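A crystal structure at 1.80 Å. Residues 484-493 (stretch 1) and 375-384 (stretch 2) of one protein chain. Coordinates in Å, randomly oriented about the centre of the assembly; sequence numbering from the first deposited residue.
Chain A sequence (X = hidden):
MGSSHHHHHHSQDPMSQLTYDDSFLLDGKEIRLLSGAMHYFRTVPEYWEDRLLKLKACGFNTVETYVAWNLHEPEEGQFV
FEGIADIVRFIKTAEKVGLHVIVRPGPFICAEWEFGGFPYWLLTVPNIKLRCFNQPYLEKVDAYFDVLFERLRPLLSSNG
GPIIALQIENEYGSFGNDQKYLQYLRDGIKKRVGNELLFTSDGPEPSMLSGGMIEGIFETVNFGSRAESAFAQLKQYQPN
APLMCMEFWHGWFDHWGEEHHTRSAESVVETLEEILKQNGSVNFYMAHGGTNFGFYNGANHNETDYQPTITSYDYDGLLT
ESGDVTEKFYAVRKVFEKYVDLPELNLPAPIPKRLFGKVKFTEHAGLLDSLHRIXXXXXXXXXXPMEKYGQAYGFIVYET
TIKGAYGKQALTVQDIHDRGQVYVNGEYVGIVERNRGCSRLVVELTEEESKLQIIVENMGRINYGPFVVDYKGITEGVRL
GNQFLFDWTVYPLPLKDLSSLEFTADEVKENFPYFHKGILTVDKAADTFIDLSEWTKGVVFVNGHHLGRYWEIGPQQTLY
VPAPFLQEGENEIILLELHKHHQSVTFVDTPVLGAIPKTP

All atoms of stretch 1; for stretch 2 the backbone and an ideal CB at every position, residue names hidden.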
ATOM      1  N   PHE A 484      12.695  26.008 -20.957  1.00 16.34           N
ATOM      2  CA  PHE A 484      13.123  24.980 -20.059  1.00 14.57           C
ATOM      3  C   PHE A 484      14.397  25.404 -19.375  1.00 17.15           C
ATOM      4  O   PHE A 484      15.226  26.016 -19.969  1.00 14.43           O
ATOM      5  CB  PHE A 484      13.406  23.695 -20.825  1.00 15.39           C
ATOM      6  CG  PHE A 484      12.180  22.943 -21.247  1.00 16.56           C
ATOM      7  CD1 PHE A 484      11.275  22.545 -20.332  1.00 16.29           C
ATOM      8  CD2 PHE A 484      11.946  22.613 -22.546  1.00 18.54           C
ATOM      9  CE1 PHE A 484      10.189  21.835 -20.685  1.00 18.62           C
ATOM     10  CE2 PHE A 484      10.854  21.939 -22.899  1.00 18.44           C
ATOM     11  CZ  PHE A 484       9.969  21.540 -21.956  1.00 22.26           C
ATOM     12  N   LEU A 485      14.524  25.008 -18.125  1.00 16.12           N
ATOM     13  CA  LEU A 485      15.708  25.249 -17.343  1.00 15.89           C
ATOM     14  C   LEU A 485      16.602  24.017 -17.299  1.00 17.33           C
ATOM     15  O   LEU A 485      16.127  22.967 -17.155  1.00 16.24           O
ATOM     16  CB  LEU A 485      15.322  25.677 -15.928  1.00 14.92           C
ATOM     17  CG  LEU A 485      14.381  26.881 -15.825  1.00 17.53           C
ATOM     18  CD1 LEU A 485      14.059  27.210 -14.397  1.00 15.99           C
ATOM     19  CD2 LEU A 485      14.866  28.067 -16.558  1.00 16.35           C
ATOM     20  N   PHE A 486      17.891  24.215 -17.475  1.00 14.95           N
ATOM     21  CA  PHE A 486      18.833  23.151 -17.484  1.00 21.55           C
ATOM     22  C   PHE A 486      19.924  23.233 -16.378  1.00 29.48           C
ATOM     23  O   PHE A 486      20.017  24.186 -15.680  1.00 39.93           O
ATOM     24  CB  PHE A 486      19.385  23.002 -18.902  1.00 18.60           C
ATOM     25  CG  PHE A 486      18.326  22.636 -19.921  1.00 16.66           C
ATOM     26  CD1 PHE A 486      17.777  21.390 -19.936  1.00 13.98           C
ATOM     27  CD2 PHE A 486      17.859  23.548 -20.808  1.00 17.53           C
ATOM     28  CE1 PHE A 486      16.830  21.047 -20.840  1.00 16.49           C
ATOM     29  CE2 PHE A 486      16.951  23.237 -21.724  1.00 18.72           C
ATOM     30  CZ  PHE A 486      16.374  22.009 -21.725  1.00 22.09           C
ATOM     31  N   ASP A 487      20.688  22.182 -16.197  1.00 30.85           N
ATOM     32  CA  ASP A 487      21.748  22.157 -15.217  1.00 26.22           C
ATOM     33  C   ASP A 487      21.224  22.049 -13.791  1.00 21.83           C
ATOM     34  O   ASP A 487      21.192  23.000 -13.087  1.00 24.63           O
ATOM     35  CB  ASP A 487      22.706  23.342 -15.368  1.00 20.00           C
ATOM     36  CG  ASP A 487      23.998  23.137 -14.634  1.00 20.00           C
ATOM     37  OD1 ASP A 487      24.123  22.161 -13.938  1.00 20.00           O
ATOM     38  OD2 ASP A 487      24.899  23.945 -14.780  1.00 20.00           O
ATOM     39  N   TRP A 488      20.742  20.864 -13.456  1.00 19.89           N
ATOM     40  CA  TRP A 488      20.250  20.568 -12.139  1.00 17.83           C
ATOM     41  C   TRP A 488      21.081  19.793 -11.137  1.00 19.25           C
ATOM     42  O   TRP A 488      21.840  18.983 -11.511  1.00 19.18           O
ATOM     43  CB  TRP A 488      18.983  19.765 -12.484  1.00 20.00           C
ATOM     44  CG  TRP A 488      17.968  20.560 -13.153  1.00 20.00           C
ATOM     45  CD1 TRP A 488      17.872  20.767 -14.464  1.00 20.00           C
ATOM     46  CD2 TRP A 488      16.919  21.308 -12.553  1.00 20.00           C
ATOM     47  NE1 TRP A 488      16.839  21.569 -14.750  1.00 20.00           N
ATOM     48  CE2 TRP A 488      16.239  21.942 -13.587  1.00 20.00           C
ATOM     49  CE3 TRP A 488      16.479  21.493 -11.248  1.00 20.00           C
ATOM     50  CZ2 TRP A 488      15.138  22.730 -13.359  1.00 20.00           C
ATOM     51  CZ3 TRP A 488      15.404  22.275 -11.037  1.00 20.00           C
ATOM     52  CH2 TRP A 488      14.755  22.894 -12.072  1.00 20.00           C
ATOM     53  N   THR A 489      20.860  20.095  -9.867  1.00 19.46           N
ATOM     54  CA  THR A 489      21.371  19.361  -8.751  1.00 19.09           C
ATOM     55  C   THR A 489      20.142  18.858  -8.005  1.00 18.50           C
ATOM     56  O   THR A 489      19.251  19.591  -7.804  1.00 19.00           O
ATOM     57  CB  THR A 489      22.225  20.224  -7.798  1.00 23.12           C
ATOM     58  OG1 THR A 489      23.307  20.843  -8.497  1.00 20.82           O
ATOM     59  CG2 THR A 489      22.783  19.356  -6.721  1.00 18.82           C
ATOM     60  N   VAL A 490      20.117  17.586  -7.634  1.00 17.79           N
ATOM     61  CA  VAL A 490      18.947  17.009  -7.002  1.00 17.56           C
ATOM     62  C   VAL A 490      19.370  16.213  -5.798  1.00 18.48           C
ATOM     63  O   VAL A 490      20.418  15.672  -5.789  1.00 17.04           O
ATOM     64  CB  VAL A 490      18.179  16.114  -7.935  1.00 18.62           C
ATOM     65  CG1 VAL A 490      17.847  16.820  -9.194  1.00 18.88           C
ATOM     66  CG2 VAL A 490      18.894  14.860  -8.128  1.00 20.94           C
ATOM     67  N   TYR A 491      18.502  16.226  -4.808  1.00 15.34           N
ATOM     68  CA  TYR A 491      18.711  15.550  -3.581  1.00 15.06           C
ATOM     69  C   TYR A 491      17.544  14.603  -3.304  1.00 15.81           C
ATOM     70  O   TYR A 491      16.507  14.999  -2.941  1.00 16.62           O
ATOM     71  CB  TYR A 491      18.846  16.587  -2.454  1.00 12.37           C
ATOM     72  CG  TYR A 491      19.862  17.712  -2.710  1.00 15.08           C
ATOM     73  CD1 TYR A 491      21.137  17.632  -2.270  1.00 22.92           C
ATOM     74  CD2 TYR A 491      19.519  18.832  -3.393  1.00 16.54           C
ATOM     75  CE1 TYR A 491      22.053  18.656  -2.537  1.00 23.47           C
ATOM     76  CE2 TYR A 491      20.406  19.844  -3.655  1.00 26.14           C
ATOM     77  CZ  TYR A 491      21.676  19.759  -3.229  1.00 26.12           C
ATOM     78  OH  TYR A 491      22.576  20.762  -3.480  1.00 29.26           O
ATOM     79  N   PRO A 492      17.780  13.347  -3.518  1.00 18.39           N
ATOM     80  CA  PRO A 492      16.762  12.362  -3.253  1.00 15.95           C
ATOM     81  C   PRO A 492      16.600  12.213  -1.726  1.00 17.76           C
ATOM     82  O   PRO A 492      17.545  12.072  -1.049  1.00 18.40           O
ATOM     83  CB  PRO A 492      17.334  11.118  -3.881  1.00 20.17           C
ATOM     84  CG  PRO A 492      18.302  11.606  -4.872  1.00 20.19           C
ATOM     85  CD  PRO A 492      18.897  12.769  -4.251  1.00 20.09           C
ATOM     86  N   LEU A 493      15.366  12.199  -1.245  1.00 16.88           N
ATOM     87  CA  LEU A 493      15.053  12.164   0.155  1.00 15.69           C
ATOM     88  C   LEU A 493      14.048  11.039   0.479  1.00 16.14           C
ATOM     89  O   LEU A 493      12.921  11.259   0.659  1.00 16.41           O
ATOM     90  CB  LEU A 493      14.531  13.524   0.634  1.00 15.61           C
ATOM     91  CG  LEU A 493      15.451  14.743   0.537  1.00 15.66           C
ATOM     92  CD1 LEU A 493      14.783  16.079   0.546  1.00 16.26           C
ATOM     93  CD2 LEU A 493      16.523  14.663   1.448  1.00 18.22           C
ATOM     94  N   UNK A 375      21.022  13.306   2.360  1.00 16.41           N
ATOM     95  CA  UNK A 375      21.028  13.017   0.967  1.00 15.50           C
ATOM     96  C   UNK A 375      22.421  13.150   0.394  1.00 19.20           C
ATOM     97  O   UNK A 375      23.316  13.575   1.055  1.00 17.62           O
ATOM     98  CB  UNK A 375      20.048  13.934   0.231  1.00 15.50           C
ATOM     99  N   UNK A 376      22.561  12.759  -0.854  1.00 19.98           N
ATOM    100  CA  UNK A 376      23.780  12.897  -1.611  1.00 21.68           C
ATOM    101  C   UNK A 376      23.380  13.513  -2.947  1.00 19.83           C
ATOM    102  O   UNK A 376      22.544  13.019  -3.581  1.00 21.33           O
ATOM    103  CB  UNK A 376      24.502  11.559  -1.783  1.00 21.68           C
ATOM    104  N   UNK A 377      23.943  14.640  -3.302  1.00 20.15           N
ATOM    105  CA  UNK A 377      23.496  15.312  -4.511  1.00 20.71           C
ATOM    106  C   UNK A 377      23.857  14.553  -5.781  1.00 21.65           C
ATOM    107  O   UNK A 377      24.865  13.942  -5.824  1.00 21.32           O
ATOM    108  CB  UNK A 377      24.092  16.720  -4.569  1.00 20.71           C
ATOM    109  N   UNK A 378      23.006  14.628  -6.783  1.00 17.31           N
ATOM    110  CA  UNK A 378      23.309  14.088  -8.080  1.00 16.20           C
ATOM    111  C   UNK A 378      23.055  15.184  -9.083  1.00 20.03           C
ATOM    112  O   UNK A 378      22.324  16.073  -8.825  1.00 20.20           O
ATOM    113  CB  UNK A 378      22.485  12.835  -8.384  1.00 16.20           C
ATOM    114  N   UNK A 379      23.710  15.109 -10.228  1.00 19.30           N
ATOM    115  CA  UNK A 379      23.623  16.152 -11.211  1.00 18.40           C
ATOM    116  C   UNK A 379      23.107  15.626 -12.541  1.00 16.11           C
ATOM    117  O   UNK A 379      23.438  14.592 -12.927  1.00 18.37           O
ATOM    118  CB  UNK A 379      24.990  16.814 -11.394  1.00 18.40           C
ATOM    119  N   UNK A 380      22.295  16.420 -13.220  1.00 16.52           N
ATOM    120  CA  UNK A 380      21.868  16.087 -14.544  1.00 17.87           C
ATOM    121  C   UNK A 380      21.537  17.333 -15.330  1.00 17.23           C
ATOM    122  O   UNK A 380      21.230  18.312 -14.770  1.00 17.54           O
ATOM    123  CB  UNK A 380      20.664  15.144 -14.496  1.00 17.87           C
ATOM    124  N   UNK A 381      21.633  17.237 -16.633  1.00 19.71           N
ATOM    125  CA  UNK A 381      21.392  18.362 -17.495  1.00 18.20           C
ATOM    126  C   UNK A 381      19.947  18.804 -17.456  1.00 19.89           C
ATOM    127  O   UNK A 381      19.665  19.943 -17.394  1.00 18.47           O
ATOM    128  CB  UNK A 381      21.800  18.022 -18.930  1.00 18.20           C
ATOM    129  N   UNK A 382      19.058  17.828 -17.442  1.00 19.78           N
ATOM    130  CA  UNK A 382      17.622  18.030 -17.395  1.00 19.94           C
ATOM    131  C   UNK A 382      17.035  17.367 -16.160  1.00 20.55           C
ATOM    132  O   UNK A 382      17.539  16.413 -15.703  1.00 22.02           O
ATOM    133  CB  UNK A 382      16.959  17.485 -18.662  1.00 19.94           C
ATOM    134  N   UNK A 383      15.963  17.900 -15.646  1.00 18.37           N
ATOM    135  CA  UNK A 383      15.326  17.260 -14.509  1.00 21.07           C
ATOM    136  C   UNK A 383      14.789  15.903 -14.920  1.00 20.83           C
ATOM    137  O   UNK A 383      14.091  15.819 -15.891  1.00 23.69           O
ATOM    138  CB  UNK A 383      14.205  18.136 -13.946  1.00 21.07           C
ATOM    139  N   UNK A 384      15.142  14.867 -14.182  1.00 18.14           N
ATOM    140  CA  UNK A 384      14.637  13.534 -14.436  1.00 15.56           C
ATOM    141  C   UNK A 384      13.672  13.093 -13.308  1.00 13.79           C
ATOM    142  O   UNK A 384      13.719  13.608 -12.270  1.00 15.86           O
ATOM    143  CB  UNK A 384      15.801  12.551 -14.569  1.00 15.56           C
TER

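The two stretches pair as antiparallel strands, with 380 opposite Trp488, 379 opposite Thr489 and 378 opposite Val490.

Position 375 has an extended backbone, and its CA-to-CB bond points toward stretch 1. The ideal CB lies 3.4 Å from Pro492 O, an acceptor, and 3.8 Å from Leu493 CD2. A small side chain suits, and a short donor could use the carbonyl. The residue is Ser375. Its OG donates a hydrogen bond to Pro492 O at 2.8 Å.

Position 376 points away, and nothing of stretch 1 comes within 5.5 Å of its ideal CB. Many residues would fit. It is Thr376.

At position 377 phi is -69°, which proline allows. The ideal CB is 3.5 Å from Tyr491 CE1 and 3.6 Å from Thr489 CG2, so a compact apolar group suits. The residue is Pro377. Its CB packs 3.5 Å from Tyr491 CE1.

At position 378 the backbone bonds Val490 both ways: N of 378 to Val490 O at 3.0 Å, and Val490 N to O of 378 at 2.9 Å. The ideal CB is 4.1 Å from Val490 CG2. Beta-branched, apolar or long polar side chains would all serve. It is Gln378, whose CB keeps that 4.1 Å contact with Val490 CG2.

Position 379 shares its face with Thr489. Asp487 offers a negative charge nearby, so a long basic side chain is plausible, though polar ones would fit. It is Lys379. Its NZ stays 4.1 Å from Asp487 OD1, beyond a salt bridge. A water links them, bonding OD1 firmly and NZ weakly.

Position 380 pairs with Trp488: its N donates to Trp488 O at 3.1 Å, and Trp488 N donates to its O at 2.9 Å. Its ideal CB has no close stretch 1 side chain, so small or polar residues suit. It is Ser380, whose OG donates a hydrogen bond to O of 382 at 2.9 Å.

Position 381 points away, and its phi/psi of -67/-41° breaks the extended run. Its O accepts from Asp487 N at 2.7 Å. Many residues suit; it is Glu381.

Position 382 also points away, with Phe486 CE1 4.2 Å from the ideal CB. Small apolar residues suit. Ala382 lies at the ring edge of Phe486.

Position 383 has phi -65° and sits beside the Trp488 indole. An apolar residue, proline included, suits. Pro383 places CG over the five-membered ring, 4.1 Å from its centroid.

Position 384 is out of reach and loosely constrained; it is Leu384.

Stretch 2 (375-384) STPQKSEAPL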
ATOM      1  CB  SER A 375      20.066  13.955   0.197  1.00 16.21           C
ATOM      2  OG  SER A 375      19.860  13.578  -1.130  1.00 17.77           O
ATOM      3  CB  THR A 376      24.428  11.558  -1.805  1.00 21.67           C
ATOM      4  OG1 THR A 376      24.583  10.949  -0.542  1.00 24.67           O
ATOM      5  CG2 THR A 376      25.759  11.705  -2.424  1.00 28.66           C
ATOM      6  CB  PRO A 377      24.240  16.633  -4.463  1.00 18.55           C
ATOM      7  CG  PRO A 377      25.447  16.328  -3.819  1.00 25.04           C
ATOM      8  CD  PRO A 377      25.109  15.335  -2.759  1.00 22.01           C
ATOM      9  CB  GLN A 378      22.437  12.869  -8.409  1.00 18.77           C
ATOM     10  CG  GLN A 378      22.763  11.561  -7.639  1.00 16.26           C
ATOM     11  CD  GLN A 378      21.804  10.398  -7.930  1.00 22.42           C
ATOM     12  OE1 GLN A 378      21.196   9.889  -7.048  1.00 24.68           O
ATOM     13  NE2 GLN A 378      21.704  10.001  -9.140  1.00 15.57           N
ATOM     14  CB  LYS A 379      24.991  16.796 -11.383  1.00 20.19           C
ATOM     15  CG  LYS A 379      25.366  17.625 -10.208  1.00 21.82           C
ATOM     16  CD  LYS A 379      26.708  18.190 -10.291  1.00 32.40           C
ATOM     17  CE  LYS A 379      26.906  19.083 -11.496  1.00 31.14           C
ATOM     18  NZ  LYS A 379      26.708  20.482 -11.272  1.00 32.94           N
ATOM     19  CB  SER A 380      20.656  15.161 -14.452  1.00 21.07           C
ATOM     20  OG  SER A 380      19.588  15.782 -13.816  1.00 21.61           O
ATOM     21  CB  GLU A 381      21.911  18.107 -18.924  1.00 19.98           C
ATOM     22  CG  GLU A 381      21.279  16.941 -19.601  1.00 20.74           C
ATOM     23  CD  GLU A 381      22.064  15.657 -19.482  1.00 30.91           C
ATOM     24  OE1 GLU A 381      22.897  15.556 -18.600  1.00 26.42           O
ATOM     25  OE2 GLU A 381      21.816  14.761 -20.261  1.00 25.85           O
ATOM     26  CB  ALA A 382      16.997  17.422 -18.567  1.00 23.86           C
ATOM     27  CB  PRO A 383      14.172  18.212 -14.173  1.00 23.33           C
ATOM     28  CG  PRO A 383      14.041  19.088 -15.242  1.00 21.35           C
ATOM     29  CD  PRO A 383      15.123  18.944 -16.224  1.00 16.98           C
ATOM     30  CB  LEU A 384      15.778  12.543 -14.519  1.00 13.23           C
ATOM     31  CG  LEU A 384      16.909  12.833 -15.495  1.00 16.84           C
ATOM     32  CD1 LEU A 384      18.016  11.862 -15.374  1.00 18.11           C
ATOM     33  CD2 LEU A 384      16.393  12.889 -16.868  1.00 24.77           C
TER
HETATM   34  O   HOH W   1      24.115  19.732 -13.070  1.00 22.22           O
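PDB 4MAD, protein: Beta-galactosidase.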